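4-hydroxy-3-methylbut-2-enyl diphosphate reductase, apicoplast (Plasmodium falciparum, PDB 4N7B) catalyses the last step of the DOXP/MEP isoprenoid pathway, reducing HMBPP to a mixture of isopentenyl and dimethylallyl diphosphate with an iron-sulfur cluster. Local coordinates at residues I221-C231 with K477-E488; I309-L317 with W520-M529. All coordinates share one frame; numbering follows the deposited sequence.

Interaction 1 of 2, residues I221-C231 with K477-E488; sequences ILYLINPRGFC and KIALTSAASTPE. With F3S (Fe3-s4 cluster), chain B.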
loop_
_atom_site.group_PDB
_atom_site.type_symbol
_atom_site.label_atom_id
_atom_site.label_comp_id
_atom_site.label_asym_id
_atom_site.label_seq_id
_atom_site.Cartn_x
_atom_site.Cartn_y
_atom_site.Cartn_z
ATOM N N ILE A 221 3.444 28.417 -8.369
ATOM C CA ILE A 221 2.654 27.894 -7.268
ATOM C C ILE A 221 2.965 26.443 -6.972
ATOM O O ILE A 221 3.066 25.611 -7.884
ATOM C CB ILE A 221 1.164 27.962 -7.569
ATOM C CG1 ILE A 221 0.738 29.398 -7.825
ATOM C CG2 ILE A 221 0.362 27.373 -6.400
ATOM C CD1 ILE A 221 -0.700 29.494 -8.279
ATOM N N LEU A 222 3.105 26.139 -5.687
ATOM C CA LEU A 222 3.222 24.760 -5.234
ATOM C C LEU A 222 1.941 24.354 -4.526
ATOM O O LEU A 222 1.570 24.909 -3.477
ATOM C CB LEU A 222 4.421 24.605 -4.307
ATOM C CG LEU A 222 4.573 23.229 -3.671
ATOM C CD1 LEU A 222 5.079 22.239 -4.671
ATOM C CD2 LEU A 222 5.512 23.309 -2.490
ATOM N N TYR A 223 1.236 23.404 -5.118
ATOM C CA TYR A 223 0.021 22.896 -4.525
ATOM C C TYR A 223 0.388 21.715 -3.658
ATOM O O TYR A 223 0.740 20.642 -4.162
ATOM C CB TYR A 223 -0.952 22.459 -5.601
ATOM C CG TYR A 223 -1.536 23.581 -6.427
ATOM C CD1 TYR A 223 -2.578 24.346 -5.939
ATOM C CD2 TYR A 223 -1.068 23.848 -7.715
ATOM C CE1 TYR A 223 -3.135 25.362 -6.687
ATOM C CE2 TYR A 223 -1.622 24.865 -8.476
ATOM C CZ TYR A 223 -2.658 25.617 -7.946
ATOM O OH TYR A 223 -3.222 26.628 -8.670
ATOM N N LEU A 224 0.347 21.927 -2.356
ATOM C CA LEU A 224 0.585 20.872 -1.397
ATOM C C LEU A 224 -0.741 20.178 -1.142
ATOM O O LEU A 224 -1.714 20.777 -0.659
ATOM C CB LEU A 224 1.155 21.433 -0.093
ATOM C CG LEU A 224 1.379 20.410 1.022
ATOM C CD1 LEU A 224 2.416 19.360 0.591
ATOM C CD2 LEU A 224 1.831 21.134 2.297
ATOM N N ILE A 225 -0.780 18.905 -1.486
ATOM C CA ILE A 225 -2.035 18.182 -1.566
ATOM C C ILE A 225 -2.332 17.398 -0.301
ATOM O O ILE A 225 -1.442 16.806 0.313
ATOM C CB ILE A 225 -2.015 17.215 -2.747
ATOM C CG1 ILE A 225 -1.889 18.008 -4.045
ATOM C CG2 ILE A 225 -3.278 16.403 -2.776
ATOM C CD1 ILE A 225 -1.530 17.187 -5.262
ATOM N N ASN A 226 -3.610 17.369 0.041
ATOM C CA ASN A 226 -4.103 16.585 1.141
ATOM C C ASN A 226 -5.387 15.965 0.619
ATOM O O ASN A 226 -6.167 16.627 -0.057
ATOM C CB ASN A 226 -4.377 17.533 2.340
ATOM C CG ASN A 226 -4.553 16.802 3.634
ATOM O OD1 ASN A 226 -3.653 16.075 4.077
ATOM N ND2 ASN A 226 -5.710 17.006 4.281
ATOM N N PRO A 227 -5.629 14.692 0.914
ATOM C CA PRO A 227 -4.773 13.784 1.675
ATOM C C PRO A 227 -3.561 13.264 0.916
ATOM O O PRO A 227 -3.551 13.192 -0.322
ATOM C CB PRO A 227 -5.713 12.622 2.005
ATOM C CG PRO A 227 -6.695 12.626 0.911
ATOM C CD PRO A 227 -6.915 14.074 0.566
ATOM N N ARG A 228 -2.551 12.888 1.699
ATOM C CA ARG A 228 -1.304 12.357 1.194
ATOM C C ARG A 228 -0.662 11.603 2.326
ATOM O O ARG A 228 -1.129 11.679 3.465
ATOM C CB ARG A 228 -0.353 13.488 0.798
ATOM C CG ARG A 228 0.036 14.401 1.999
ATOM C CD ARG A 228 1.093 15.437 1.585
ATOM N NE ARG A 228 1.580 16.213 2.714
ATOM C CZ ARG A 228 0.957 17.283 3.209
ATOM N NH1 ARG A 228 -0.164 17.716 2.659
ATOM N NH2 ARG A 228 1.449 17.930 4.258
ATOM N N GLY A 229 0.450 10.928 2.043
ATOM C CA GLY A 229 1.277 10.407 3.126
ATOM C C GLY A 229 0.622 9.274 3.900
ATOM O O GLY A 229 -0.328 8.637 3.417
ATOM N N PHE A 230 1.145 9.018 5.098
ATOM C CA PHE A 230 0.783 7.833 5.884
ATOM C C PHE A 230 -0.723 7.547 5.883
ATOM O O PHE A 230 -1.546 8.420 6.159
ATOM C CB PHE A 230 1.253 7.974 7.340
ATOM C CG PHE A 230 2.706 7.606 7.574
ATOM C CD1 PHE A 230 3.562 7.355 6.515
ATOM C CD2 PHE A 230 3.207 7.508 8.865
ATOM C CE1 PHE A 230 4.887 7.022 6.740
ATOM C CE2 PHE A 230 4.527 7.168 9.096
ATOM C CZ PHE A 230 5.369 6.931 8.036
ATOM N N CYS A 231 -1.076 6.305 5.575
ATOM C CA CYS A 231 -2.428 5.820 5.805
ATOM C C CYS A 231 -2.428 5.201 7.200
ATOM O O CYS A 231 -1.380 5.115 7.865
ATOM C CB CYS A 231 -2.781 4.762 4.750
ATOM S SG CYS A 231 -1.699 3.317 4.892
ATOM N N LYS A 477 3.921 25.680 -12.092
ATOM C CA LYS A 477 2.984 25.075 -11.155
ATOM C C LYS A 477 3.275 23.601 -10.927
ATOM O O LYS A 477 3.342 22.807 -11.863
ATOM C CB LYS A 477 1.551 25.270 -11.635
ATOM C CG LYS A 477 1.249 26.721 -11.990
ATOM C CD LYS A 477 -0.189 27.083 -11.715
ATOM C CE LYS A 477 -0.612 28.302 -12.525
ATOM N NZ LYS A 477 0.415 29.387 -12.514
ATOM N N ILE A 478 3.431 23.256 -9.659
ATOM C CA ILE A 478 3.733 21.906 -9.226
ATOM C C ILE A 478 2.651 21.347 -8.297
ATOM O O ILE A 478 2.211 21.995 -7.334
ATOM C CB ILE A 478 5.049 21.904 -8.478
ATOM C CG1 ILE A 478 6.157 22.335 -9.414
ATOM C CG2 ILE A 478 5.327 20.546 -7.851
ATOM C CD1 ILE A 478 7.451 22.640 -8.705
ATOM N N ALA A 479 2.232 20.131 -8.600
ATOM C CA ALA A 479 1.344 19.372 -7.751
ATOM C C ALA A 479 2.238 18.493 -6.870
ATOM O O ALA A 479 3.025 17.691 -7.400
ATOM C CB ALA A 479 0.446 18.510 -8.617
ATOM N N LEU A 480 2.176 18.652 -5.545
ATOM C CA LEU A 480 3.050 17.852 -4.683
ATOM C C LEU A 480 2.237 16.946 -3.772
ATOM O O LEU A 480 1.390 17.428 -3.017
ATOM C CB LEU A 480 3.964 18.745 -3.854
ATOM C CG LEU A 480 4.816 18.064 -2.784
ATOM C CD1 LEU A 480 5.883 17.157 -3.396
ATOM C CD2 LEU A 480 5.469 19.118 -1.891
ATOM N N THR A 481 2.463 15.636 -3.868
ATOM C CA THR A 481 1.808 14.693 -2.977
ATOM C C THR A 481 2.771 13.601 -2.520
ATOM O O THR A 481 3.959 13.663 -2.810
ATOM C CB THR A 481 0.568 14.069 -3.614
ATOM O OG1 THR A 481 -0.120 13.304 -2.615
ATOM C CG2 THR A 481 0.937 13.169 -4.737
ATOM N N SER A 482 2.276 12.601 -1.811
ATOM C CA SER A 482 3.152 11.569 -1.304
ATOM C C SER A 482 2.368 10.296 -1.093
ATOM O O SER A 482 1.160 10.331 -0.870
ATOM C CB SER A 482 3.806 12.017 0.010
ATOM O OG SER A 482 2.804 12.284 0.979
ATOM N N ALA A 483 3.069 9.173 -1.185
ATOM C CA ALA A 483 2.453 7.863 -1.099
ATOM C C ALA A 483 2.057 7.516 0.325
ATOM O O ALA A 483 2.443 8.194 1.278
ATOM C CB ALA A 483 3.401 6.824 -1.623
ATOM N N ALA A 484 1.298 6.435 0.457
ATOM C CA ALA A 484 0.744 6.035 1.737
ATOM C C ALA A 484 1.793 5.527 2.716
ATOM O O ALA A 484 1.490 5.315 3.888
ATOM C CB ALA A 484 -0.341 4.965 1.523
ATOM N N SER A 485 3.016 5.328 2.244
ATOM C CA SER A 485 4.096 4.768 3.061
ATOM C C SER A 485 5.161 5.829 3.318
ATOM O O SER A 485 6.176 5.549 3.947
ATOM C CB SER A 485 4.756 3.581 2.344
ATOM O OG SER A 485 4.855 3.850 0.927
ATOM N N THR A 486 4.936 7.045 2.831
ATOM C CA THR A 486 5.955 8.114 2.883
ATOM C C THR A 486 5.884 9.033 4.136
ATOM O O THR A 486 4.872 9.697 4.377
ATOM C CB THR A 486 5.854 9.006 1.633
ATOM O OG1 THR A 486 5.963 8.191 0.459
ATOM C CG2 THR A 486 6.966 10.024 1.625
ATOM N N PRO A 487 6.981 9.099 4.916
ATOM C CA PRO A 487 7.028 9.969 6.101
ATOM C C PRO A 487 6.865 11.434 5.745
ATOM O O PRO A 487 7.432 11.890 4.756
ATOM C CB PRO A 487 8.420 9.713 6.684
ATOM C CG PRO A 487 8.867 8.417 6.079
ATOM C CD PRO A 487 8.228 8.339 4.732
ATOM N N GLU A 488 6.100 12.158 6.561
ATOM C CA GLU A 488 5.728 13.548 6.278
ATOM C C GLU A 488 6.982 14.422 6.200
ATOM O O GLU A 488 7.049 15.325 5.357
ATOM C CB GLU A 488 4.742 14.083 7.327
ATOM C CG GLU A 488 4.327 15.559 7.130
ATOM C CD GLU A 488 3.732 15.847 5.733
ATOM O OE1 GLU A 488 3.698 17.029 5.329
ATOM O OE2 GLU A 488 3.301 14.906 5.033
HETATM FE FE1 F3S B . -2.635 1.586 3.690
HETATM FE FE3 F3S B . -4.072 -0.616 4.274
HETATM FE FE4 F3S B . -4.522 0.814 2.043
HETATM S S1 F3S B . -1.886 -0.364 4.350
HETATM S S2 F3S B . -2.567 1.708 1.468
HETATM S S3 F3S B . -4.810 1.441 4.143
HETATM S S4 F3S B . -4.582 -1.374 2.253
HETATM O O HOH W 1 -2.741 12.726 -3.023
HETATM O O HOH W 2 3.202 10.861 6.160
#
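With CG set between its own backbone N and carbonyl carbon (chi1 62°) and the chain then extended as far as NE, Arg228 reaches across to Glu488, whose side chain turns to meet it at a bend in chi2 (56°). The result is a salt bridge gripped side-on: NH2 of Arg228 lies 2.6 Å from OE1 of Glu488 in a nearly straight bond, while NE makes a longer, more bent one to the syn lone pair of OE2. The two planes are 49° apart, so OE1 is approached from above the carboxylate plane although it sits in the guanidinium plane. NH1 also donates to Ile225 O, 2.8 Å away, and CD1 of Leu224 covers one guanidinium face; arginine can serve both partners and still pack against leucine. Upstream, strands 221-226 and 477-482 run parallel inside the five-stranded sheet at the core of one of the three lobes of the IspH fold, joined by four backbone bonds from Ile478 N–Ile221 O to Ile225 N–Leu480 O. On one face CD1 of Leu222 nestles against CG2 of Ile478 at 3.6 Å and against CB of Leu480, beneath helix 488-499; on the other, Ile225 CD1 rests on the small Ala479 CB, and helix 414-427 covers Ile225. Beyond the strands, Gly229 N donates to Ser482 O (3.1 Å), and its CA makes a CA-H...O contact with Ala483 O. Glycine suits this site because phi is positive and a CB would crowd the Ser482 hydroxyl. A water joins Phe230 N to Thr486 O, and the Phe230 ring presents its edge to Ser485 O. Cys231 N bonds in plane to a lone pair of Ala484 O, which probably helps to place Cys231 SG, bound to iron FE1 at 2.3 Å.

Interaction 2 of 2, residues I309-L317 with W520-M529; sequences IEIDATCPL and WKLPKNFLHM. With F3S (Fe3-s4 cluster), chain B.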
loop_
_atom_site.group_PDB
_atom_site.type_symbol
_atom_site.label_atom_id
_atom_site.label_comp_id
_atom_site.label_asym_id
_atom_site.label_seq_id
_atom_site.Cartn_x
_atom_site.Cartn_y
_atom_site.Cartn_z
ATOM N N ILE A 309 5.991 -16.058 18.601
ATOM C CA ILE A 309 4.967 -15.114 19.010
ATOM C C ILE A 309 4.539 -14.357 17.778
ATOM O O ILE A 309 5.183 -13.387 17.385
ATOM C CB ILE A 309 5.467 -14.065 20.011
ATOM C CG1 ILE A 309 6.435 -14.674 21.029
ATOM C CG2 ILE A 309 4.275 -13.426 20.714
ATOM C CD1 ILE A 309 5.803 -15.700 21.917
ATOM N N GLU A 310 3.457 -14.811 17.163
ATOM C CA GLU A 310 2.937 -14.182 15.965
ATOM C C GLU A 310 2.233 -12.877 16.295
ATOM O O GLU A 310 1.260 -12.852 17.046
ATOM C CB GLU A 310 1.963 -15.119 15.275
ATOM C CG GLU A 310 2.611 -16.349 14.696
ATOM C CD GLU A 310 1.595 -17.273 14.071
ATOM O OE1 GLU A 310 1.067 -18.139 14.801
ATOM O OE2 GLU A 310 1.311 -17.117 12.857
ATOM N N ILE A 311 2.732 -11.791 15.720
ATOM C CA ILE A 311 2.110 -10.488 15.878
ATOM C C ILE A 311 1.769 -9.920 14.505
ATOM O O ILE A 311 2.651 -9.496 13.756
ATOM C CB ILE A 311 3.012 -9.532 16.654
ATOM C CG1 ILE A 311 3.145 -10.041 18.091
ATOM C CG2 ILE A 311 2.432 -8.119 16.621
ATOM C CD1 ILE A 311 3.733 -9.046 19.039
ATOM N N ASP A 312 0.479 -9.919 14.190
ATOM C CA ASP A 312 0.023 -9.716 12.826
ATOM C C ASP A 312 -0.373 -8.271 12.550
ATOM O O ASP A 312 -1.443 -7.831 12.962
ATOM C CB ASP A 312 -1.164 -10.631 12.547
ATOM C CG ASP A 312 -1.574 -10.625 11.092
ATOM O OD1 ASP A 312 -0.974 -9.874 10.289
ATOM O OD2 ASP A 312 -2.516 -11.362 10.748
ATOM N N ALA A 313 0.478 -7.551 11.818
ATOM C CA ALA A 313 0.223 -6.142 11.494
ATOM C C ALA A 313 -0.347 -6.004 10.099
ATOM O O ALA A 313 -0.316 -4.913 9.515
ATOM C CB ALA A 313 1.509 -5.306 11.621
ATOM N N THR A 314 -0.859 -7.105 9.554
ATOM C CA THR A 314 -1.567 -7.048 8.278
ATOM C C THR A 314 -2.572 -5.923 8.396
ATOM O O THR A 314 -3.290 -5.829 9.391
ATOM C CB THR A 314 -2.355 -8.340 7.982
ATOM O OG1 THR A 314 -1.457 -9.420 7.726
ATOM C CG2 THR A 314 -3.268 -8.160 6.779
ATOM N N CYS A 315 -2.621 -5.057 7.396
ATOM C CA CYS A 315 -3.661 -4.044 7.334
ATOM C C CYS A 315 -5.062 -4.667 7.300
ATOM O O CYS A 315 -5.317 -5.578 6.516
ATOM C CB CYS A 315 -3.476 -3.167 6.096
ATOM S SG CYS A 315 -4.766 -1.899 6.037
ATOM N N PRO A 316 -5.981 -4.170 8.143
ATOM C CA PRO A 316 -7.356 -4.691 8.156
ATOM C C PRO A 316 -8.013 -4.744 6.779
ATOM O O PRO A 316 -8.889 -5.592 6.570
ATOM C CB PRO A 316 -8.091 -3.709 9.063
ATOM C CG PRO A 316 -7.005 -3.206 10.031
ATOM C CD PRO A 316 -5.746 -3.165 9.196
ATOM N N LEU A 317 -7.619 -3.858 5.866
ATOM C CA LEU A 317 -8.271 -3.783 4.553
ATOM C C LEU A 317 -7.610 -4.733 3.572
ATOM O O LEU A 317 -8.184 -5.063 2.528
ATOM C CB LEU A 317 -8.284 -2.341 4.008
ATOM C CG LEU A 317 -8.991 -1.321 4.932
ATOM C CD1 LEU A 317 -8.816 0.108 4.407
ATOM C CD2 LEU A 317 -10.470 -1.650 5.083
ATOM N N TRP A 520 -8.394 2.217 13.914
ATOM C CA TRP A 520 -7.865 0.903 14.217
ATOM C C TRP A 520 -6.927 0.956 15.428
ATOM O O TRP A 520 -6.158 1.890 15.587
ATOM C CB TRP A 520 -7.134 0.354 13.001
ATOM C CG TRP A 520 -8.001 0.315 11.758
ATOM C CD1 TRP A 520 -9.366 0.240 11.701
ATOM C CD2 TRP A 520 -7.545 0.365 10.404
ATOM N NE1 TRP A 520 -9.787 0.230 10.386
ATOM C CE2 TRP A 520 -8.686 0.302 9.573
ATOM C CE3 TRP A 520 -6.281 0.448 9.812
ATOM C CZ2 TRP A 520 -8.600 0.333 8.192
ATOM C CZ3 TRP A 520 -6.197 0.470 8.427
ATOM C CH2 TRP A 520 -7.352 0.408 7.634
ATOM N N LYS A 521 -7.008 -0.055 16.281
ATOM C CA LYS A 521 -6.063 -0.208 17.377
ATOM C C LYS A 521 -4.970 -1.185 16.946
ATOM O O LYS A 521 -5.064 -1.782 15.878
ATOM C CB LYS A 521 -6.790 -0.733 18.616
ATOM C CG LYS A 521 -7.719 0.288 19.257
ATOM C CD LYS A 521 -8.296 -0.239 20.561
ATOM C CE LYS A 521 -8.640 0.895 21.541
ATOM N NZ LYS A 521 -9.954 1.567 21.278
ATOM N N LEU A 522 -3.945 -1.363 17.771
ATOM C CA LEU A 522 -2.919 -2.364 17.493
ATOM C C LEU A 522 -3.496 -3.775 17.599
ATOM O O LEU A 522 -4.556 -3.976 18.193
ATOM C CB LEU A 522 -1.749 -2.206 18.465
ATOM C CG LEU A 522 -1.031 -0.852 18.391
ATOM C CD1 LEU A 522 -0.006 -0.744 19.481
ATOM C CD2 LEU A 522 -0.372 -0.649 17.019
ATOM N N PRO A 523 -2.794 -4.766 17.026
ATOM C CA PRO A 523 -3.214 -6.171 17.102
ATOM C C PRO A 523 -3.539 -6.571 18.536
ATOM O O PRO A 523 -2.807 -6.219 19.452
ATOM C CB PRO A 523 -1.991 -6.930 16.574
ATOM C CG PRO A 523 -1.356 -5.959 15.612
ATOM C CD PRO A 523 -1.541 -4.608 16.270
ATOM N N LYS A 524 -4.635 -7.295 18.727
ATOM C CA LYS A 524 -5.182 -7.472 20.063
ATOM C C LYS A 524 -4.297 -8.295 20.988
ATOM O O LYS A 524 -4.249 -8.029 22.190
ATOM C CB LYS A 524 -6.594 -8.051 19.980
ATOM C CG LYS A 524 -7.576 -7.015 19.459
ATOM C CD LYS A 524 -8.997 -7.531 19.343
ATOM C CE LYS A 524 -9.853 -6.562 18.519
ATOM N NZ LYS A 524 -11.305 -6.773 18.752
ATOM N N ASN A 525 -3.587 -9.279 20.450
ATOM C CA ASN A 525 -2.750 -10.117 21.306
ATOM C C ASN A 525 -1.585 -9.284 21.801
ATOM O O ASN A 525 -1.162 -9.382 22.950
ATOM C CB ASN A 525 -2.244 -11.343 20.555
ATOM C CG ASN A 525 -1.367 -10.976 19.395
ATOM O OD1 ASN A 525 -1.458 -9.861 18.873
ATOM N ND2 ASN A 525 -0.514 -11.904 18.972
ATOM N N PHE A 526 -1.088 -8.434 20.920
ATOM C CA PHE A 526 -0.009 -7.541 21.257
ATOM C C PHE A 526 -0.432 -6.543 22.331
ATOM O O PHE A 526 0.341 -6.230 23.238
ATOM C CB PHE A 526 0.429 -6.811 20.005
ATOM C CG PHE A 526 1.496 -5.819 20.243
ATOM C CD1 PHE A 526 2.595 -6.157 21.007
ATOM C CD2 PHE A 526 1.414 -4.553 19.704
ATOM C CE1 PHE A 526 3.593 -5.253 21.237
ATOM C CE2 PHE A 526 2.409 -3.640 19.927
ATOM C CZ PHE A 526 3.506 -3.993 20.701
ATOM N N LEU A 527 -1.660 -6.044 22.232
ATOM C CA LEU A 527 -2.208 -5.147 23.248
ATOM C C LEU A 527 -2.303 -5.845 24.599
ATOM O O LEU A 527 -2.004 -5.250 25.632
ATOM C CB LEU A 527 -3.597 -4.657 22.845
ATOM C CG LEU A 527 -3.672 -3.547 21.802
ATOM C CD1 LEU A 527 -5.115 -3.324 21.389
ATOM C CD2 LEU A 527 -3.071 -2.273 22.365
ATOM N N HIS A 528 -2.722 -7.105 24.591
ATOM C CA HIS A 528 -2.840 -7.868 25.828
ATOM C C HIS A 528 -1.492 -7.933 26.542
ATOM O O HIS A 528 -1.410 -7.760 27.763
ATOM C CB HIS A 528 -3.343 -9.285 25.550
ATOM C CG HIS A 528 -3.694 -10.053 26.790
ATOM N ND1 HIS A 528 -4.845 -9.818 27.513
ATOM C CD2 HIS A 528 -3.037 -11.042 27.443
ATOM C CE1 HIS A 528 -4.888 -10.634 28.550
ATOM N NE2 HIS A 528 -3.801 -11.386 28.531
ATOM N N MET A 529 -0.439 -8.188 25.769
ATOM C CA MET A 529 0.913 -8.241 26.311
ATOM C C MET A 529 1.222 -6.942 27.030
ATOM O O MET A 529 1.581 -6.934 28.213
ATOM C CB MET A 529 1.927 -8.458 25.194
ATOM C CG MET A 529 1.753 -9.778 24.468
ATOM S SD MET A 529 2.918 -9.981 23.110
ATOM C CE MET A 529 2.169 -11.334 22.211
HETATM FE FE1 F3S B . -2.635 1.586 3.690
HETATM FE FE3 F3S B . -4.072 -0.616 4.274
HETATM FE FE4 F3S B . -4.522 0.814 2.043
HETATM S S1 F3S B . -1.886 -0.364 4.350
HETATM S S2 F3S B . -2.567 1.708 1.468
HETATM S S3 F3S B . -4.810 1.441 4.143
HETATM S S4 F3S B . -4.582 -1.374 2.253
HETATM O O HOH W 3 -1.677 -10.268 16.411
#
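The pyrrolidine ring of Pro316 lies on one face of the Trp520 indole, its CG 3.8 Å from the centroid of the six-membered ring and only 17° off the normal, a CH-pi contact. Leu317 meets the same indole at its edge, where CD1 is 3.6 Å from CH2 of Trp520, and Cys315 SG comes obliquely to CZ3 of that ring. The broad, flat tryptophan thus fills the angle between proline, leucine and the cysteine whose sulfur binds iron FE3 at 2.3 Å. That sulfur also accepts from Leu317 N, capping helix 316-329. Further along, the exo-puckered Pro523 is a small bump whose CG sits against the Asp312 carbonyl, 3.2 Å from Asp312 O. The branched Ile311 is a larger one: its CD1 enters the groove between the Phe526 ring, 3.7 Å from CD1 of Phe526, and CE of Met529 at 4.2 Å. Met529, extended beyond CG, also brings this slender CE to Ile309 CG2, a tight 3.3 Å. Asn525 supplies the polar link in this otherwise apolar row: ND2 donates to Glu310 O in a short but bent bond (2.8 Å, 133° at the hydrogen), while a water links its OD1 to Asp312 N. Strand 309-312 is an outermost strand of a four-stranded parallel sheet; helix 524-533 crosses it near the chain's end, and helix 232-247 touches Ile311, Trp520, Pro523 and Phe526.

How the interactions relate
Interactions 1 and 2 belong to different lobes, with centres 28 Å apart, yet they converge on one cluster, here in its three-iron form: their nearest atoms are about 6 Å apart without touching. Each brings one cysteine ligand, Cys231 from 221-231 to FE1 and Cys315 from 309-317 to FE3, while Cys413 completes the set. Helix 232-247, which starts directly after Cys231, packs against Trp520 and Phe526 and so ties the two contacts together. Interaction 1 also contains Ser485, which probably binds the diphosphate substrate and products, as in related enzymes, whereas interaction 2 places the C-terminal segment beside the cluster, with Trp520 presenting its edge to sulfide S3.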